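Long-range contacts in probable tRNA pseudouridine synthase D (Methanosarcina mazei, PDB 1Z2Z), which probably isomerises uridine 13 of transfer RNA to pseudouridine, as a member of the TruD family of pseudouridine synthases: residues T39-G47 / L118-E126; N293-R304 / N327-T338. One frame throughout, in Å; residues are numbered along the deposited sequence.

Interaction 1: T39-G47 / L118-E126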
loop_
_atom_site.group_PDB
_atom_site.type_symbol
_atom_site.label_atom_id
_atom_site.label_comp_id
_atom_site.label_asym_id
_atom_site.label_seq_id
_atom_site.Cartn_x
_atom_site.Cartn_y
_atom_site.Cartn_z
ATOM N N THR A 39 11.109 15.691 -5.442
ATOM C CA THR A 39 10.712 16.675 -4.448
ATOM C C THR A 39 9.615 17.639 -4.885
ATOM O O THR A 39 9.425 17.873 -6.078
ATOM C CB THR A 39 11.938 17.519 -4.027
ATOM O OG1 THR A 39 11.752 18.013 -2.699
ATOM C CG2 THR A 39 12.128 18.708 -4.970
ATOM N N ASN A 40 8.880 18.189 -3.919
ATOM C CA ASN A 40 7.868 19.185 -4.252
ATOM C C ASN A 40 8.223 20.484 -3.549
ATOM O O ASN A 40 7.525 21.474 -3.691
ATOM C CB ASN A 40 6.445 18.747 -3.863
ATOM C CG ASN A 40 6.245 18.608 -2.371
ATOM O OD1 ASN A 40 6.737 19.412 -1.575
ATOM N ND2 ASN A 40 5.490 17.590 -1.981
ATOM N N ARG A 41 9.319 20.500 -2.800
ATOM C CA ARG A 41 9.693 21.731 -2.110
ATOM C C ARG A 41 11.039 22.310 -2.550
ATOM O O ARG A 41 11.861 21.625 -3.154
ATOM C CB ARG A 41 9.701 21.489 -0.610
ATOM C CG ARG A 41 10.405 20.216 -0.235
ATOM C CD ARG A 41 11.322 20.471 0.913
ATOM N NE ARG A 41 10.592 20.629 2.151
ATOM C CZ ARG A 41 11.078 21.245 3.219
ATOM N NH1 ARG A 41 10.340 21.326 4.324
ATOM N NH2 ARG A 41 12.288 21.796 3.176
ATOM N N GLU A 42 11.248 23.580 -2.237
ATOM C CA GLU A 42 12.473 24.281 -2.581
ATOM C C GLU A 42 13.129 24.818 -1.295
ATOM O O GLU A 42 12.435 25.139 -0.329
ATOM C CB GLU A 42 12.135 25.423 -3.529
ATOM C CG GLU A 42 13.283 26.336 -3.885
ATOM C CD GLU A 42 14.278 25.693 -4.822
ATOM O OE1 GLU A 42 14.975 26.447 -5.543
ATOM O OE2 GLU A 42 14.366 24.443 -4.835
ATOM N N GLU A 43 14.460 24.906 -1.278
ATOM C CA GLU A 43 15.181 25.408 -0.106
ATOM C C GLU A 43 15.955 26.660 -0.466
ATOM O O GLU A 43 16.147 26.974 -1.642
ATOM C CB GLU A 43 16.177 24.381 0.391
ATOM C CG GLU A 43 15.828 22.971 0.028
ATOM C CD GLU A 43 14.549 22.530 0.674
ATOM O OE1 GLU A 43 14.221 23.077 1.747
ATOM O OE2 GLU A 43 13.891 21.629 0.125
ATOM N N GLY A 44 16.423 27.363 0.550
ATOM C CA GLY A 44 17.176 28.569 0.295
ATOM C C GLY A 44 18.605 28.467 0.789
ATOM O O GLY A 44 19.238 27.413 0.696
ATOM N N GLU A 45 19.106 29.577 1.320
ATOM C CA GLU A 45 20.458 29.635 1.835
ATOM C C GLU A 45 20.455 29.934 3.331
ATOM O O GLU A 45 21.512 29.977 3.959
ATOM C CB GLU A 45 21.261 30.698 1.071
ATOM C CG GLU A 45 21.382 30.435 -0.438
ATOM C CD GLU A 45 22.132 29.145 -0.761
ATOM O OE1 GLU A 45 22.334 28.333 0.169
ATOM O OE2 GLU A 45 22.512 28.937 -1.942
ATOM N N GLU A 46 19.268 30.124 3.903
ATOM C CA GLU A 46 19.135 30.429 5.330
ATOM C C GLU A 46 18.152 29.506 6.038
ATOM O O GLU A 46 17.382 28.813 5.392
ATOM C CB GLU A 46 18.714 31.888 5.505
ATOM C CG GLU A 46 19.881 32.854 5.344
ATOM C CD GLU A 46 19.496 34.170 4.692
ATOM O OE1 GLU A 46 19.395 34.225 3.440
ATOM O OE2 GLU A 46 19.284 35.152 5.439
ATOM N N GLY A 47 18.197 29.495 7.366
ATOM C CA GLY A 47 17.311 28.637 8.135
ATOM C C GLY A 47 18.104 27.756 9.086
ATOM O O GLY A 47 19.270 27.476 8.825
ATOM N N LEU A 118 21.861 20.301 -0.070
ATOM C CA LEU A 118 20.962 20.876 -1.055
ATOM C C LEU A 118 20.789 22.345 -0.645
ATOM O O LEU A 118 20.720 23.223 -1.495
ATOM C CB LEU A 118 19.616 20.122 -1.100
ATOM C CG LEU A 118 19.667 18.671 -1.630
ATOM C CD1 LEU A 118 18.333 17.991 -1.422
ATOM C CD2 LEU A 118 20.061 18.639 -3.091
ATOM N N GLY A 119 20.765 22.622 0.656
ATOM C CA GLY A 119 20.624 24.004 1.074
ATOM C C GLY A 119 20.114 24.099 2.486
ATOM O O GLY A 119 20.345 23.194 3.284
ATOM N N ARG A 120 19.421 25.186 2.811
ATOM C CA ARG A 120 18.882 25.329 4.165
ATOM C C ARG A 120 17.436 25.811 4.118
ATOM O O ARG A 120 16.941 26.225 3.075
ATOM C CB ARG A 120 19.747 26.303 4.993
ATOM C CG ARG A 120 21.229 25.878 5.162
ATOM C CD ARG A 120 21.998 26.783 6.143
ATOM N NE ARG A 120 21.498 26.645 7.500
ATOM C CZ ARG A 120 21.824 25.655 8.323
ATOM N NH1 ARG A 120 21.296 25.599 9.542
ATOM N NH2 ARG A 120 22.690 24.730 7.943
ATOM N N SER A 121 16.754 25.735 5.249
ATOM C CA SER A 121 15.366 26.164 5.332
ATOM C C SER A 121 14.910 26.295 6.778
ATOM O O SER A 121 15.380 25.580 7.668
ATOM C CB SER A 121 14.440 25.183 4.611
ATOM O OG SER A 121 13.111 25.355 5.074
ATOM N N ARG A 122 13.979 27.212 7.008
ATOM C CA ARG A 122 13.455 27.435 8.345
ATOM C C ARG A 122 12.502 26.297 8.667
ATOM O O ARG A 122 12.096 26.125 9.813
ATOM C CB ARG A 122 12.705 28.773 8.401
ATOM C CG ARG A 122 13.476 29.949 7.804
ATOM C CD ARG A 122 12.666 31.234 7.830
ATOM N NE ARG A 122 13.244 32.285 6.991
ATOM C CZ ARG A 122 14.450 32.824 7.168
ATOM N NH1 ARG A 122 15.230 32.420 8.165
ATOM N NH2 ARG A 122 14.880 33.768 6.333
ATOM N N LYS A 123 12.149 25.517 7.646
ATOM C CA LYS A 123 11.223 24.404 7.830
ATOM C C LYS A 123 11.876 23.043 7.659
ATOM O O LYS A 123 12.688 22.822 6.760
ATOM C CB LYS A 123 10.030 24.540 6.860
ATOM C CG LYS A 123 10.379 24.396 5.375
ATOM C CD LYS A 123 9.457 25.225 4.461
ATOM C CE LYS A 123 8.026 24.682 4.365
ATOM N NZ LYS A 123 7.902 23.393 3.600
ATOM N N SER A 124 11.520 22.138 8.554
ATOM C CA SER A 124 12.037 20.789 8.530
ATOM C C SER A 124 11.306 20.057 7.435
ATOM O O SER A 124 10.290 20.541 6.934
ATOM C CB SER A 124 11.720 20.095 9.832
ATOM O OG SER A 124 10.313 20.017 9.955
ATOM N N VAL A 125 11.812 18.876 7.093
ATOM C CA VAL A 125 11.227 18.039 6.056
ATOM C C VAL A 125 10.223 17.064 6.674
ATOM O O VAL A 125 10.601 16.074 7.287
ATOM C CB VAL A 125 12.346 17.290 5.307
ATOM C CG1 VAL A 125 11.757 16.318 4.323
ATOM C CG2 VAL A 125 13.216 18.289 4.566
ATOM N N GLU A 126 8.934 17.337 6.516
ATOM C CA GLU A 126 7.923 16.466 7.112
ATOM C C GLU A 126 7.404 15.349 6.189
ATOM O O GLU A 126 7.504 15.431 4.969
ATOM C CB GLU A 126 6.757 17.330 7.607
ATOM C CG GLU A 126 7.130 18.371 8.656
ATOM C CD GLU A 126 7.561 17.758 9.979
ATOM O OE1 GLU A 126 6.870 16.847 10.477
ATOM O OE2 GLU A 126 8.593 18.190 10.539
#

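Interaction 2: N293-R304 / N327-T338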
loop_
_atom_site.group_PDB
_atom_site.type_symbol
_atom_site.label_atom_id
_atom_site.label_comp_id
_atom_site.label_asym_id
_atom_site.label_seq_id
_atom_site.Cartn_x
_atom_site.Cartn_y
_atom_site.Cartn_z
ATOM N N ASN A 293 -10.843 3.388 -17.426
ATOM C CA ASN A 293 -10.632 4.759 -17.872
ATOM C C ASN A 293 -11.743 5.290 -18.793
ATOM O O ASN A 293 -11.525 6.217 -19.575
ATOM C CB ASN A 293 -9.275 4.889 -18.564
ATOM C CG ASN A 293 -9.109 3.913 -19.688
ATOM O OD1 ASN A 293 -8.133 3.963 -20.424
ATOM N ND2 ASN A 293 -10.066 3.008 -19.827
ATOM N N ARG A 294 -12.929 4.694 -18.697
ATOM C CA ARG A 294 -14.084 5.111 -19.488
ATOM C C ARG A 294 -15.340 5.084 -18.623
ATOM O O ARG A 294 -15.579 4.132 -17.872
ATOM C CB ARG A 294 -14.279 4.207 -20.712
ATOM C CG ARG A 294 -13.315 4.505 -21.845
ATOM C CD ARG A 294 -13.523 3.576 -23.030
ATOM N NE ARG A 294 -12.476 3.763 -24.036
ATOM C CZ ARG A 294 -12.230 2.924 -25.041
ATOM N NH1 ARG A 294 -12.954 1.821 -25.189
ATOM N NH2 ARG A 294 -11.250 3.185 -25.898
ATOM N N ALA A 295 -16.142 6.134 -18.721
ATOM C CA ALA A 295 -17.355 6.211 -17.923
ATOM C C ALA A 295 -18.589 5.676 -18.657
ATOM O O ALA A 295 -18.631 5.645 -19.886
ATOM C CB ALA A 295 -17.585 7.659 -17.481
ATOM N N VAL A 296 -19.587 5.245 -17.890
ATOM C CA VAL A 296 -20.838 4.732 -18.446
ATOM C C VAL A 296 -22.008 5.376 -17.710
ATOM O O VAL A 296 -21.830 6.355 -16.987
ATOM C CB VAL A 296 -20.963 3.199 -18.297
ATOM C CG1 VAL A 296 -19.827 2.518 -19.025
ATOM C CG2 VAL A 296 -20.985 2.810 -16.827
ATOM N N GLU A 297 -23.204 4.836 -17.880
ATOM C CA GLU A 297 -24.345 5.424 -17.201
ATOM C C GLU A 297 -24.320 5.142 -15.703
ATOM O O GLU A 297 -24.284 3.988 -15.276
ATOM C CB GLU A 297 -25.653 4.916 -17.809
ATOM C CG GLU A 297 -25.903 5.385 -19.233
ATOM C CD GLU A 297 -27.223 4.886 -19.777
ATOM O OE1 GLU A 297 -27.585 5.266 -20.912
ATOM O OE2 GLU A 297 -27.899 4.110 -19.067
ATOM N N GLY A 298 -24.339 6.210 -14.911
ATOM C CA GLY A 298 -24.326 6.074 -13.465
ATOM C C GLY A 298 -23.055 5.440 -12.941
ATOM O O GLY A 298 -23.105 4.627 -12.023
ATOM N N ASP A 299 -21.920 5.830 -13.518
ATOM C CA ASP A 299 -20.615 5.298 -13.135
ATOM C C ASP A 299 -20.058 5.922 -11.838
ATOM O O ASP A 299 -19.393 5.232 -11.058
ATOM C CB ASP A 299 -19.612 5.507 -14.288
ATOM C CG ASP A 299 -18.766 4.264 -14.582
ATOM O OD1 ASP A 299 -18.584 3.423 -13.679
ATOM O OD2 ASP A 299 -18.262 4.138 -15.717
ATOM N N ILE A 300 -20.339 7.208 -11.611
ATOM C CA ILE A 300 -19.862 7.968 -10.435
ATOM C C ILE A 300 -18.359 8.227 -10.490
ATOM O O ILE A 300 -17.553 7.314 -10.327
ATOM C CB ILE A 300 -20.166 7.266 -9.075
ATOM C CG1 ILE A 300 -21.663 7.291 -8.781
ATOM C CG2 ILE A 300 -19.456 7.997 -7.934
ATOM C CD1 ILE A 300 -22.023 6.686 -7.440
ATOM N N VAL A 301 -17.982 9.480 -10.707
ATOM C CA VAL A 301 -16.570 9.823 -10.775
ATOM C C VAL A 301 -16.179 10.802 -9.659
ATOM O O VAL A 301 -17.005 11.151 -8.807
ATOM C CB VAL A 301 -16.206 10.417 -12.181
ATOM C CG1 VAL A 301 -16.664 9.467 -13.277
ATOM C CG2 VAL A 301 -16.848 11.791 -12.377
ATOM N N CYS A 302 -14.910 11.207 -9.651
ATOM C CA CYS A 302 -14.395 12.168 -8.674
ATOM C C CYS A 302 -13.524 13.158 -9.442
ATOM O O CYS A 302 -13.133 12.908 -10.587
ATOM C CB CYS A 302 -13.572 11.480 -7.558
ATOM S SG CYS A 302 -11.843 10.991 -7.962
ATOM N N PHE A 303 -13.245 14.291 -8.814
ATOM C CA PHE A 303 -12.434 15.323 -9.432
ATOM C C PHE A 303 -11.335 15.662 -8.451
ATOM O O PHE A 303 -11.424 15.311 -7.274
ATOM C CB PHE A 303 -13.282 16.568 -9.696
ATOM C CG PHE A 303 -14.582 16.272 -10.370
ATOM C CD1 PHE A 303 -14.637 16.086 -11.749
ATOM C CD2 PHE A 303 -15.744 16.117 -9.619
ATOM C CE1 PHE A 303 -15.830 15.731 -12.371
ATOM C CE2 PHE A 303 -16.940 15.763 -10.227
ATOM C CZ PHE A 303 -16.988 15.571 -11.610
ATOM N N ARG A 304 -10.307 16.349 -8.933
ATOM C CA ARG A 304 -9.197 16.744 -8.078
ATOM C C ARG A 304 -9.611 17.937 -7.211
ATOM O O ARG A 304 -10.191 18.908 -7.710
ATOM C CB ARG A 304 -7.980 17.097 -8.936
ATOM C CG ARG A 304 -8.234 18.192 -9.953
ATOM C CD ARG A 304 -7.044 18.405 -10.892
ATOM N NE ARG A 304 -6.793 17.269 -11.788
ATOM C CZ ARG A 304 -6.097 16.182 -11.464
ATOM N NH1 ARG A 304 -5.566 16.061 -10.256
ATOM N NH2 ARG A 304 -5.922 15.217 -12.354
ATOM N N ASN A 327 -16.486 11.285 -19.976
ATOM C CA ASN A 327 -15.388 10.576 -20.615
ATOM C C ASN A 327 -14.385 11.561 -21.207
ATOM O O ASN A 327 -13.181 11.320 -21.176
ATOM C CB ASN A 327 -15.917 9.648 -21.714
ATOM C CG ASN A 327 -14.860 8.675 -22.220
ATOM O OD1 ASN A 327 -14.798 8.376 -23.416
ATOM N ND2 ASN A 327 -14.027 8.165 -21.308
ATOM N N ARG A 328 -14.883 12.675 -21.734
ATOM C CA ARG A 328 -14.021 13.691 -22.331
ATOM C C ARG A 328 -13.068 14.305 -21.299
ATOM O O ARG A 328 -11.969 14.740 -21.642
ATOM C CB ARG A 328 -14.882 14.777 -22.986
ATOM C CG ARG A 328 -14.110 15.809 -23.799
ATOM C CD ARG A 328 -13.628 16.978 -22.942
ATOM N NE ARG A 328 -13.055 18.049 -23.760
ATOM C CZ ARG A 328 -12.761 19.267 -23.310
ATOM N NH1 ARG A 328 -12.243 20.169 -24.136
ATOM N NH2 ARG A 328 -12.990 19.589 -22.039
ATOM N N LEU A 329 -13.493 14.330 -20.037
ATOM C CA LEU A 329 -12.674 14.870 -18.952
ATOM C C LEU A 329 -11.628 13.857 -18.477
ATOM O O LEU A 329 -10.527 14.233 -18.084
ATOM C CB LEU A 329 -13.562 15.292 -17.774
ATOM C CG LEU A 329 -13.864 16.788 -17.592
ATOM C CD1 LEU A 329 -14.241 17.420 -18.919
ATOM C CD2 LEU A 329 -14.984 16.958 -16.575
ATOM N N LEU A 330 -11.973 12.573 -18.514
ATOM C CA LEU A 330 -11.045 11.531 -18.096
ATOM C C LEU A 330 -9.744 11.621 -18.884
ATOM O O LEU A 330 -8.657 11.597 -18.306
ATOM C CB LEU A 330 -11.673 10.150 -18.290
ATOM C CG LEU A 330 -12.682 9.716 -17.226
ATOM C CD1 LEU A 330 -13.654 8.706 -17.799
ATOM C CD2 LEU A 330 -11.942 9.138 -16.037
ATOM N N LYS A 331 -9.860 11.733 -20.204
ATOM C CA LYS A 331 -8.694 11.822 -21.084
ATOM C C LYS A 331 -7.962 13.147 -20.927
ATOM O O LYS A 331 -6.897 13.357 -21.509
ATOM C CB LYS A 331 -9.120 11.641 -22.545
ATOM C CG LYS A 331 -9.783 10.300 -22.831
ATOM C CD LYS A 331 -9.772 9.966 -24.319
ATOM C CE LYS A 331 -10.418 8.612 -24.588
ATOM N NZ LYS A 331 -10.311 8.193 -26.020
ATOM N N LEU A 332 -8.548 14.039 -20.140
ATOM C CA LEU A 332 -7.957 15.346 -19.893
ATOM C C LEU A 332 -7.429 15.392 -18.450
ATOM O O LEU A 332 -6.932 16.420 -17.983
ATOM C CB LEU A 332 -9.006 16.444 -20.122
ATOM C CG LEU A 332 -8.573 17.682 -20.921
ATOM C CD1 LEU A 332 -8.313 17.311 -22.387
ATOM C CD2 LEU A 332 -9.661 18.734 -20.831
ATOM N N GLY A 333 -7.539 14.260 -17.758
ATOM C CA GLY A 333 -7.071 14.164 -16.389
ATOM C C GLY A 333 -7.768 15.130 -15.458
ATOM O O GLY A 333 -7.114 15.886 -14.741
ATOM N N ARG A 334 -9.099 15.122 -15.472
ATOM C CA ARG A 334 -9.851 16.006 -14.594
ATOM C C ARG A 334 -10.968 15.258 -13.880
ATOM O O ARG A 334 -11.738 15.849 -13.124
ATOM C CB ARG A 334 -10.437 17.195 -15.366
ATOM C CG ARG A 334 -10.598 18.423 -14.464
ATOM C CD ARG A 334 -11.596 19.449 -14.968
ATOM N NE ARG A 334 -11.379 19.845 -16.355
ATOM C CZ ARG A 334 -12.136 20.729 -16.995
ATOM N NH1 ARG A 334 -13.150 21.311 -16.363
ATOM N NH2 ARG A 334 -11.902 21.005 -18.270
ATOM N N ALA A 335 -11.048 13.956 -14.135
ATOM C CA ALA A 335 -12.049 13.087 -13.516
ATOM C C ALA A 335 -11.491 11.662 -13.485
ATOM O O ALA A 335 -10.565 11.329 -14.235
ATOM C CB ALA A 335 -13.355 13.130 -14.306
ATOM N N PHE A 336 -12.054 10.829 -12.613
ATOM C CA PHE A 336 -11.609 9.445 -12.451
ATOM C C PHE A 336 -12.794 8.578 -12.038
ATOM O O PHE A 336 -13.577 8.980 -11.180
ATOM C CB PHE A 336 -10.533 9.336 -11.343
ATOM C CG PHE A 336 -9.522 10.453 -11.351
ATOM C CD1 PHE A 336 -9.824 11.693 -10.788
ATOM C CD2 PHE A 336 -8.288 10.285 -11.972
ATOM C CE1 PHE A 336 -8.917 12.745 -10.858
ATOM C CE2 PHE A 336 -7.378 11.330 -12.044
ATOM C CZ PHE A 336 -7.692 12.563 -11.487
ATOM N N ILE A 337 -12.923 7.397 -12.639
ATOM C CA ILE A 337 -14.010 6.483 -12.283
ATOM C C ILE A 337 -13.663 5.989 -10.882
ATOM O O ILE A 337 -12.519 5.638 -10.628
ATOM C CB ILE A 337 -14.078 5.264 -13.261
ATOM C CG1 ILE A 337 -14.354 5.740 -14.692
ATOM C CG2 ILE A 337 -15.154 4.288 -12.818
ATOM C CD1 ILE A 337 -15.604 6.594 -14.833
ATOM N N THR A 338 -14.622 5.966 -9.969
ATOM C CA THR A 338 -14.313 5.515 -8.623
ATOM C C THR A 338 -15.107 4.274 -8.267
ATOM O O THR A 338 -16.076 3.931 -8.943
ATOM C CB THR A 338 -14.616 6.606 -7.586
ATOM O OG1 THR A 338 -16.028 6.670 -7.361
ATOM C CG2 THR A 338 -14.139 7.956 -8.096
#

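Interaction 1: T39-G47 / L118-E126
The guanidinium of Arg-41 carries Val-125 on one face, CG2 standing 3.8 Å above the plane over its centre, while the Glu-43 carboxylate and the carbonyl oxygen of Lys-123 lie at its edge. The guanidinium of Arg-120 is met at its edge by Gly-47 O. Both belong to a junction where the loop between strands 33-39 and 49-57 meets the end of strand 113-121, joined by a single antiparallel bridge, the hydrogen-bonded pair Gly-44 and Arg-120. In it Gly-44 N reaches Arg-120 O at 2.8 Å, and Arg-120 N returns a bond to Gly-44 O. Bent at chi3 (66°), the Arg-120 chain turns its NE and NH1 side-on to the single oxygen of Gly-47, NE at 2.7 Å from Gly-47 O, with NH2 bonded to Thr-100 O. A methionine in its place would probably leave Gly-47 O without both donors and the loop at Gly-47 less firmly tied to the strand. The side chains of Arg-41 and Lys-123 come from opposite directions and their cationic ends lie close; the gathered positive charge is probably offset by Asp-129, which pairs with Arg-41, and by Glu-43, which pairs with Arg-41 and also with Lys-94. Ser-121 opens an ST turn, Lys-123 N donating to Ser-121 OG at 2.8 Å.

Interaction 2: N293-R304 / N327-T338
Arg-304 holds Gly-333 O with two nitrogens, NH2 at 2.8 Å in a nearly straight bond (165°) and NE at 3.3 Å, both reaching that oxygen from the same face of the carbonyl plane. A bend at chi3 (67°) brings the guanidinium there, and its NH2 meets the edge of the Phe-336 ring at CZ, the two planes close to perpendicular. Backbone groups pair off across the contact: Cys-302 N gives to Phe-336 O, Phe-336 N to Cys-302 O, and Thr-338 N to Ile-300 O at 3.2 Å. Cys-302 O also takes a CA-H contact from Ala-335, and Thr-338 OG1 is hydrogen-bonded to Arg-385, though its place is less sure. Asp-299 OD2 forms a salt bridge with Arg-285 and accepts weakly from Val-296 N. Ile-337 CD1 packs on Val-301 CG1 (3.4 Å) and Ala-295 CB, and Leu-330 CD1 reaches the same alanine. Cys-302 SG sits obliquely beside the Phe-336 ring, 3.5 Å from its CD1. Helix 323-330 gives way to a Schellman motif at Gly-333, after which the chain enters the small two-stranded antiparallel sheet, 301-302 with 336-337.

How the interactions relate
From the N terminus, the chain leaves strand 33-39 through the loop of interaction 1 and runs on through strands 49-57 and 90-98, with helix 61-72 between, before strand 113-121 returns to close it; 70 residues lie between its segments. That contact fastens a connecting loop to the mixed eight-stranded sheet. Much later, after helix 263-287, interaction 2 opens and closes across only 22 residues, pairing strand 301-302 with strand 336-337 and setting the loop at 293-295 against helix 323-330. The two loops follow one another without nesting or crossing. The centres of interactions 1 and 2 lie about 37 Å apart and their nearest atoms about 14 Å apart, so they secure separate regions of the chain.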